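Local coordinates for protein methyltransferase (PDB 3GIW) that probably acts as an S-adenosylmethionine-dependent methyltransferase and binds S-adenosyl-L-homocysteine, though its substrate is unknown, at residues Arg68-His72 / Val249-Asp255; Val162-Ala168 / Ser194-Ser199. All coordinates share one frame; numbering follows the deposited sequence.

Contact 1. Residues Arg68-His72 / Val249-Asp255; sequences RAVAH and VHKWHPD
Arg68 reaches off its helix and turns the edge of its guanidinium toward the backbone carbonyls of 249-255. The grip is side-on: NE and NH2 of Arg68 both donate to Trp252 O, NH2 at 2.9 Å with a fairly straight N-H (155°), and that oxygen lies in the plane of the guanidinium. Arg68 NE also makes a weak, bent bond to His253 O (3.0 Å). A bend at chi3 (-54°) swings the group round to meet these carbonyls. Arg68 NH1 donates to a water that in turn gives a weak bond to Asp255 OD2, so the carboxylate is linked to the arginine through solvent while Asp255 OD2 sits 3.7 Å from Arg68 CD.

One helical turn on, the rings meet. Trp252 presents the edge of its six-membered ring to the face of His72, with the planes at 83° and the centroids 5.8 Å apart. CG of His72 lies opposite the backbone N, which sends the imidazole out to this edge. Trp252 CZ3 also packs on Ala69, 3.8 Å from Ala69 CA. His253 folds back over Trp252, its CD2 above the indole, and a water joins His253 ND1 to His72 ND1; His253 NE2 is held by Glu243 O. The result is an aromatic cluster beside an arginine that grips backbone carbonyls, fastening the loop after strand 240-248 to helix 55-75 of the Rossmann-like methyltransferase fold.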
ATOM      1  N   ARG A  68       3.968  -6.085   9.234  1.00 12.26           N
ATOM      2  CA  ARG A  68       4.139  -7.525   9.362  1.00 12.20           C
ATOM      3  C   ARG A  68       4.496  -8.167   8.006  1.00 10.95           C
ATOM      4  O   ARG A  68       5.325  -9.080   7.966  1.00 13.18           O
ATOM      5  CB  ARG A  68       2.889  -8.178   9.963  1.00 12.64           C
ATOM      6  CG  ARG A  68       2.546  -7.666  11.326  1.00 12.67           C
ATOM      7  CD  ARG A  68       1.566  -8.549  12.056  1.00 12.06           C
ATOM      8  NE  ARG A  68       0.327  -8.853  11.345  1.00 12.28           N
ATOM      9  CZ  ARG A  68      -0.677  -7.999  11.159  1.00 12.57           C
ATOM     10  NH1 ARG A  68      -0.625  -6.765  11.634  1.00 13.30           N
ATOM     11  NH2 ARG A  68      -1.737  -8.364  10.444  1.00 13.28           N
ATOM     12  N   ALA A  69       3.896  -7.702   6.914  1.00 11.11           N
ATOM     13  CA  ALA A  69       4.179  -8.258   5.590  1.00 12.67           C
ATOM     14  C   ALA A  69       5.630  -7.981   5.168  1.00 12.88           C
ATOM     15  O   ALA A  69       6.319  -8.892   4.667  1.00 11.51           O
ATOM     16  CB  ALA A  69       3.185  -7.772   4.560  1.00 13.14           C
ATOM     17  N   VAL A  70       6.100  -6.748   5.380  1.00 11.93           N
ATOM     18  CA  VAL A  70       7.471  -6.401   5.003  1.00 12.81           C
ATOM     19  C   VAL A  70       8.473  -7.147   5.880  1.00 12.88           C
ATOM     20  O   VAL A  70       9.490  -7.672   5.361  1.00 13.04           O
ATOM     21  CB  VAL A  70       7.680  -4.874   5.043  1.00 12.85           C
ATOM     22  CG1 VAL A  70       9.166  -4.495   4.876  1.00 13.03           C
ATOM     23  CG2 VAL A  70       6.818  -4.201   3.939  1.00 15.62           C
ATOM     24  N   ALA A  71       8.201  -7.256   7.182  1.00 12.62           N
ATOM     25  CA  ALA A  71       9.059  -8.052   8.060  1.00 13.40           C
ATOM     26  C   ALA A  71       9.140  -9.534   7.617  1.00 13.52           C
ATOM     27  O   ALA A  71      10.231 -10.102   7.537  1.00 13.23           O
ATOM     28  CB  ALA A  71       8.569  -7.939   9.498  1.00 13.99           C
ATOM     29  N   HIS A  72       8.013 -10.143   7.273  1.00 12.77           N
ATOM     30  CA  HIS A  72       7.994 -11.490   6.726  1.00 12.89           C
ATOM     31  C   HIS A  72       8.865 -11.593   5.467  1.00 12.33           C
ATOM     32  O   HIS A  72       9.651 -12.530   5.300  1.00 13.36           O
ATOM     33  CB  HIS A  72       6.569 -11.902   6.347  1.00 14.42           C
ATOM     34  CG  HIS A  72       6.477 -13.277   5.756  1.00 16.50           C
ATOM     35  ND1 HIS A  72       6.371 -14.407   6.539  1.00 17.45           N
ATOM     36  CD2 HIS A  72       6.528 -13.710   4.471  1.00 17.92           C
ATOM     37  CE1 HIS A  72       6.352 -15.475   5.761  1.00 18.56           C
ATOM     38  NE2 HIS A  72       6.425 -15.080   4.503  1.00 18.57           N
ATOM     39  N   VAL A 249      -6.971  -8.198   6.796  1.00 11.19           N
ATOM     40  CA  VAL A 249      -5.606  -7.876   7.208  1.00 11.67           C
ATOM     41  C   VAL A 249      -5.303  -8.200   8.653  1.00 11.42           C
ATOM     42  O   VAL A 249      -4.161  -8.612   8.957  1.00 12.90           O
ATOM     43  CB  VAL A 249      -5.173  -6.417   6.919  1.00 11.72           C
ATOM     44  CG1 VAL A 249      -4.986  -6.215   5.447  1.00 12.34           C
ATOM     45  CG2 VAL A 249      -6.116  -5.359   7.503  1.00 12.00           C
ATOM     46  N   HIS A 250      -6.264  -8.077   9.571  1.00 10.91           N
ATOM     47  CA  HIS A 250      -5.997  -8.350  10.985  1.00 11.60           C
ATOM     48  C   HIS A 250      -5.887  -9.845  11.285  1.00 12.23           C
ATOM     49  O   HIS A 250      -5.518 -10.227  12.396  1.00 13.87           O
ATOM     50  CB  HIS A 250      -7.045  -7.683  11.863  1.00 13.13           C
ATOM     51  CG  HIS A 250      -8.406  -8.266  11.712  1.00 12.88           C
ATOM     52  ND1 HIS A 250      -9.042  -8.371  10.488  1.00 13.07           N
ATOM     53  CD2 HIS A 250      -9.282  -8.742  12.631  1.00 13.02           C
ATOM     54  CE1 HIS A 250     -10.239  -8.904  10.665  1.00 13.44           C
ATOM     55  NE2 HIS A 250     -10.414  -9.129  11.957  1.00 14.12           N
ATOM     56  N   LYS A 251      -6.215 -10.669  10.309  1.00 11.53           N
ATOM     57  CA  LYS A 251      -6.097 -12.125  10.400  1.00 11.79           C
ATOM     58  C   LYS A 251      -4.855 -12.702   9.689  1.00 12.41           C
ATOM     59  O   LYS A 251      -4.671 -13.921   9.660  1.00 13.53           O
ATOM     60  CB  LYS A 251      -7.381 -12.766   9.816  1.00 12.10           C
ATOM     61  CG  LYS A 251      -8.617 -12.384  10.586  1.00 13.02           C
ATOM     62  CD  LYS A 251      -9.867 -13.097  10.094  1.00 13.72           C
ATOM     63  CE  LYS A 251     -11.063 -12.580  10.848  1.00 14.82           C
ATOM     64  NZ  LYS A 251     -12.299 -13.394  10.593  1.00 16.06           N
ATOM     65  N   TRP A 252      -4.036 -11.834   9.093  1.00 12.03           N
ATOM     66  CA  TRP A 252      -2.818 -12.249   8.388  1.00 11.86           C
ATOM     67  C   TRP A 252      -1.621 -12.199   9.347  1.00 11.82           C
ATOM     68  O   TRP A 252      -1.165 -11.121   9.711  1.00 11.82           O
ATOM     69  CB  TRP A 252      -2.570 -11.373   7.147  1.00 11.34           C
ATOM     70  CG  TRP A 252      -1.557 -11.899   6.174  1.00 11.87           C
ATOM     71  CD1 TRP A 252      -1.822 -12.650   5.077  1.00 12.61           C
ATOM     72  CD2 TRP A 252      -0.121 -11.771   6.248  1.00 13.41           C
ATOM     73  NE1 TRP A 252      -0.651 -12.986   4.438  1.00 12.15           N
ATOM     74  CE2 TRP A 252       0.408 -12.482   5.151  1.00 13.28           C
ATOM     75  CE3 TRP A 252       0.756 -11.110   7.111  1.00 12.64           C
ATOM     76  CZ2 TRP A 252       1.799 -12.569   4.905  1.00 14.27           C
ATOM     77  CZ3 TRP A 252       2.141 -11.210   6.879  1.00 13.88           C
ATOM     78  CH2 TRP A 252       2.635 -11.919   5.778  1.00 12.98           C
ATOM     79  N   HIS A 253      -1.117 -13.367   9.744  1.00 12.82           N
ATOM     80  CA  HIS A 253       0.030 -13.499  10.670  1.00 14.50           C
ATOM     81  C   HIS A 253      -0.093 -12.526  11.867  1.00 13.75           C
ATOM     82  O   HIS A 253       0.808 -11.698  12.115  1.00 14.33           O
ATOM     83  CB  HIS A 253       1.360 -13.300   9.931  1.00 16.03           C
ATOM     84  CG  HIS A 253       1.644 -14.322   8.868  1.00 17.46           C
ATOM     85  ND1 HIS A 253       2.887 -14.903   8.717  1.00 23.37           N
ATOM     86  CD2 HIS A 253       0.876 -14.833   7.884  1.00 19.34           C
ATOM     87  CE1 HIS A 253       2.855 -15.757   7.708  1.00 23.26           C
ATOM     88  NE2 HIS A 253       1.639 -15.753   7.197  1.00 20.98           N
ATOM     89  N   PRO A 254      -1.210 -12.589  12.598  1.00 14.28           N
ATOM     90  CA  PRO A 254      -1.405 -11.628  13.681  1.00 16.79           C
ATOM     91  C   PRO A 254      -0.377 -11.823  14.814  1.00 19.74           C
ATOM     92  O   PRO A 254       0.070 -12.944  15.055  1.00 18.59           O
ATOM     93  CB  PRO A 254      -2.828 -11.935  14.161  1.00 16.76           C
ATOM     94  CG  PRO A 254      -3.024 -13.386  13.840  1.00 16.15           C
ATOM     95  CD  PRO A 254      -2.329 -13.552  12.505  1.00 14.35           C
ATOM     96  N   ASP A 255       0.007 -10.727  15.459  1.00 23.99           N
ATOM     97  CA  ASP A 255       0.755 -10.768  16.721  1.00 28.22           C
ATOM     98  C   ASP A 255      -0.241 -10.999  17.856  1.00 29.83           C
ATOM     99  O   ASP A 255      -1.455 -11.013  17.637  1.00 29.40           O
ATOM    100  CB  ASP A 255       1.470  -9.432  16.979  1.00 30.04           C
ATOM    101  CG  ASP A 255       2.513  -9.103  15.942  1.00 32.13           C
ATOM    102  OD1 ASP A 255       3.258 -10.019  15.525  1.00 34.66           O
ATOM    103  OD2 ASP A 255       2.598  -7.914  15.556  1.00 33.48           O
TER
HETATM  104  O   HOH W   1       1.219  -5.566  13.631  1.00 23.05           O
HETATM  105  O   HOH W   2       5.511 -13.721   9.422  1.00 38.43           O

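Contact 2. Residues Val162-Ala168 / Ser194-Ser199; sequences VALTVIA and SYLAMS
Ser199 OG takes a hydrogen bond from Ala168 N at 2.9 Å and is also hydrogen-bonded to OD1 of Asn62, a residue seen to bind S-adenosyl-L-homocysteine. It lies on a parallel pair of neighbouring strands, the two strands of a beta-alpha-beta crossover in the Rossmann-like sheet, with helix 179-187 between them in the chain. The central backbone bonds are straight: Leu164 N to Tyr195 O is 2.8 Å, and Val166 N to Ala197 O runs almost in line with its carbonyl. Further along, the pairing slackens into a weak bond from Ser199 N to Val166 O, and a water bridges Val166 O and Ser199 O.

Toward the start of both strands Ser194 OG accepts from Val162 N, nearly linear at 170°, and bonds to Pro191 O as well. With an alanine here, Val162 N is likely to lose this acceptor and Pro191 O its hydroxyl partner.

Leu164, Leu196, Val166 and Met198 share one face. The two leucines lie side by side and point the same way, each with CG anti to its backbone N (chi1 179° in Leu164), which brings Leu164 CD2 to 3.9 Å from Leu196 CD1. On the other face Thr165 CG2 meets Ala197 CB, while Thr165 OG1 bonds Asp84. The selenomethionine Met198 bends at chi3 (67°) and sets its CE methyl 4.1 Å from Val166 CG1.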
ATOM      1  N   VAL A 162      12.690  -9.171  -6.238  1.00 11.37           N
ATOM      2  CA  VAL A 162      12.111  -7.925  -5.735  1.00 12.33           C
ATOM      3  C   VAL A 162      10.716  -8.226  -5.157  1.00 12.82           C
ATOM      4  O   VAL A 162       9.987  -9.052  -5.713  1.00 12.47           O
ATOM      5  CB  VAL A 162      11.938  -6.923  -6.913  1.00 11.62           C
ATOM      6  CG1 VAL A 162      11.259  -5.634  -6.481  1.00 12.25           C
ATOM      7  CG2 VAL A 162      13.308  -6.523  -7.558  1.00 11.50           C
ATOM      8  N   ALA A 163      10.368  -7.595  -4.025  1.00 11.92           N
ATOM      9  CA  ALA A 163       8.974  -7.570  -3.553  1.00 12.76           C
ATOM     10  C   ALA A 163       8.286  -6.304  -4.053  1.00 12.74           C
ATOM     11  O   ALA A 163       8.723  -5.184  -3.732  1.00 12.75           O
ATOM     12  CB  ALA A 163       8.899  -7.608  -2.056  1.00 13.94           C
ATOM     13  N   LEU A 164       7.233  -6.508  -4.833  1.00 12.73           N
ATOM     14  CA  LEU A 164       6.376  -5.468  -5.353  1.00 12.06           C
ATOM     15  C   LEU A 164       5.266  -5.291  -4.322  1.00 12.64           C
ATOM     16  O   LEU A 164       4.455  -6.199  -4.129  1.00 12.06           O
ATOM     17  CB  LEU A 164       5.802  -5.868  -6.707  1.00 12.49           C
ATOM     18  CG  LEU A 164       4.861  -4.878  -7.374  1.00 13.12           C
ATOM     19  CD1 LEU A 164       5.526  -3.547  -7.711  1.00 15.32           C
ATOM     20  CD2 LEU A 164       4.245  -5.489  -8.647  1.00 15.25           C
ATOM     21  N   THR A 165       5.266  -4.126  -3.662  1.00 13.12           N
ATOM     22  CA  THR A 165       4.241  -3.793  -2.657  1.00 13.04           C
ATOM     23  C   THR A 165       3.244  -2.771  -3.209  1.00 13.14           C
ATOM     24  O   THR A 165       3.644  -1.669  -3.631  1.00 13.60           O
ATOM     25  CB  THR A 165       4.881  -3.370  -1.299  1.00 13.91           C
ATOM     26  OG1 THR A 165       5.750  -2.273  -1.481  1.00 14.72           O
ATOM     27  CG2 THR A 165       5.751  -4.501  -0.744  1.00 16.35           C
ATOM     28  N   VAL A 166       1.965  -3.133  -3.238  1.00 12.17           N
ATOM     29  CA  VAL A 166       0.883  -2.289  -3.785  1.00 12.93           C
ATOM     30  C   VAL A 166      -0.187  -2.254  -2.668  1.00 12.36           C
ATOM     31  O   VAL A 166      -1.123  -3.051  -2.685  1.00 12.38           O
ATOM     32  CB  VAL A 166       0.319  -2.826  -5.124  1.00 13.03           C
ATOM     33  CG1 VAL A 166      -0.657  -1.831  -5.704  1.00 13.92           C
ATOM     34  CG2 VAL A 166       1.483  -3.078  -6.135  1.00 14.81           C
ATOM     35  N   ILE A 167       0.032  -1.363  -1.698  1.00 12.38           N
ATOM     36  CA  ILE A 167      -0.691  -1.355  -0.429  1.00 13.54           C
ATOM     37  C   ILE A 167      -1.554  -0.098  -0.298  1.00 13.54           C
ATOM     38  O   ILE A 167      -1.106   1.029  -0.492  1.00 12.82           O
ATOM     39  CB  ILE A 167       0.322  -1.477   0.720  1.00 13.93           C
ATOM     40  CG1 ILE A 167       1.071  -2.821   0.589  1.00 15.93           C
ATOM     41  CG2 ILE A 167      -0.418  -1.344   2.074  1.00 16.81           C
ATOM     42  CD1 ILE A 167       2.199  -3.086   1.579  1.00 17.62           C
ATOM     43  N   ALA A 168      -2.846  -0.323  -0.050  1.00 15.90           N
ATOM     44  CA  ALA A 168      -3.788   0.770   0.204  1.00 17.47           C
ATOM     45  C   ALA A 168      -3.871   1.742  -0.980  1.00 15.98           C
ATOM     46  O   ALA A 168      -3.959   2.965  -0.809  1.00 19.78           O
ATOM     47  CB  ALA A 168      -3.440   1.502   1.538  1.00 19.95           C
ATOM     48  N   SER A 194      10.598 -13.446  -6.915  1.00 11.12           N
ATOM     49  CA  SER A 194      10.019 -12.159  -6.534  1.00 12.06           C
ATOM     50  C   SER A 194       8.661 -12.398  -5.854  1.00 11.94           C
ATOM     51  O   SER A 194       8.120 -13.532  -5.870  1.00 12.02           O
ATOM     52  CB  SER A 194       9.866 -11.256  -7.763  1.00 12.18           C
ATOM     53  OG  SER A 194      11.146 -10.894  -8.276  1.00 11.21           O
ATOM     54  N   TYR A 195       8.138 -11.342  -5.223  1.00 11.65           N
ATOM     55  CA  TYR A 195       6.850 -11.398  -4.515  1.00 11.27           C
ATOM     56  C   TYR A 195       5.942 -10.234  -4.897  1.00 12.04           C
ATOM     57  O   TYR A 195       6.395  -9.156  -5.318  1.00 12.79           O
ATOM     58  CB  TYR A 195       7.057 -11.397  -2.989  1.00 12.24           C
ATOM     59  CG  TYR A 195       7.554 -12.717  -2.410  1.00 13.27           C
ATOM     60  CD1 TYR A 195       8.897 -13.105  -2.521  1.00 13.49           C
ATOM     61  CD2 TYR A 195       6.688 -13.556  -1.715  1.00 12.62           C
ATOM     62  CE1 TYR A 195       9.351 -14.281  -1.965  1.00 13.46           C
ATOM     63  CE2 TYR A 195       7.135 -14.748  -1.170  1.00 12.78           C
ATOM     64  CZ  TYR A 195       8.468 -15.111  -1.315  1.00 12.15           C
ATOM     65  OH  TYR A 195       8.964 -16.298  -0.773  1.00 15.37           O
ATOM     66  N   LEU A 196       4.643 -10.460  -4.735  1.00 11.47           N
ATOM     67  CA  LEU A 196       3.595  -9.433  -4.802  1.00 11.28           C
ATOM     68  C   LEU A 196       2.924  -9.418  -3.437  1.00 11.78           C
ATOM     69  O   LEU A 196       2.497 -10.457  -2.952  1.00 12.22           O
ATOM     70  CB  LEU A 196       2.591  -9.779  -5.895  1.00 12.57           C
ATOM     71  CG  LEU A 196       1.377  -8.832  -5.985  1.00 12.29           C
ATOM     72  CD1 LEU A 196       1.750  -7.382  -6.323  1.00 12.58           C
ATOM     73  CD2 LEU A 196       0.361  -9.367  -7.030  1.00 14.45           C
ATOM     74  N   ALA A 197       2.819  -8.234  -2.843  1.00 11.33           N
ATOM     75  CA  ALA A 197       2.112  -8.016  -1.559  1.00 11.70           C
ATOM     76  C   ALA A 197       1.100  -6.895  -1.803  1.00 11.06           C
ATOM     77  O   ALA A 197       1.479  -5.813  -2.275  1.00 12.10           O
ATOM     78  CB  ALA A 197       3.060  -7.621  -0.429  1.00 11.96           C
HETATM   79  N   MSE A 198      -0.148  -7.135  -1.431  1.00 10.70           N
HETATM   80  CA  MSE A 198      -1.199  -6.156  -1.617  1.00 11.50           C
HETATM   81  C   MSE A 198      -2.161  -6.096  -0.444  1.00 11.95           C
HETATM   82  O   MSE A 198      -2.455  -7.071   0.212  1.00 11.97           O
HETATM   83  CB  MSE A 198      -2.045  -6.471  -2.862  1.00 12.86           C
HETATM   84  CG  MSE A 198      -1.239  -6.627  -4.170  1.00 11.71           C
HETATM   85 SE   MSE A 198      -2.438  -6.850  -5.699  0.75 12.28          SE
HETATM   86  CE  MSE A 198      -3.220  -5.086  -5.692  1.00 14.94           C
ATOM     87  N   SER A 199      -2.740  -4.914  -0.244  1.00 11.55           N
ATOM     88  CA  SER A 199      -3.993  -4.787   0.526  1.00 12.34           C
ATOM     89  C   SER A 199      -5.051  -4.226  -0.424  1.00 11.58           C
ATOM     90  O   SER A 199      -4.788  -3.247  -1.178  1.00 13.24           O
ATOM     91  CB  SER A 199      -3.843  -3.983   1.800  1.00 12.43           C
ATOM     92  OG  SER A 199      -3.507  -2.651   1.549  1.00 13.69           O
TER
HETATM   93  O   HOH W   3      -3.591  -1.735  -3.000  1.00 12.72           O

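How the contacts relate
Both contacts belong to one Rossmann-like domain, their centres about 13 Å apart and their nearest atoms about 4 Å apart without touching. Along the chain contact 2 is nested inside contact 1: helix 55-75 comes first, then strands 163-167 and 195-201, and last the loop after strand 240-248. Contact 2 lies in the middle of the sheet, while contact 1 joins the helix packed on that sheet to the loop leading toward strand 269-275, the neighbour of 195-201. Helix 55-75 ties them together: its Trp65 meets both Trp252 and Ile167, and its Asn62 lies close to both contacts. Both thus probably lie near the S-adenosyl-L-homocysteine site.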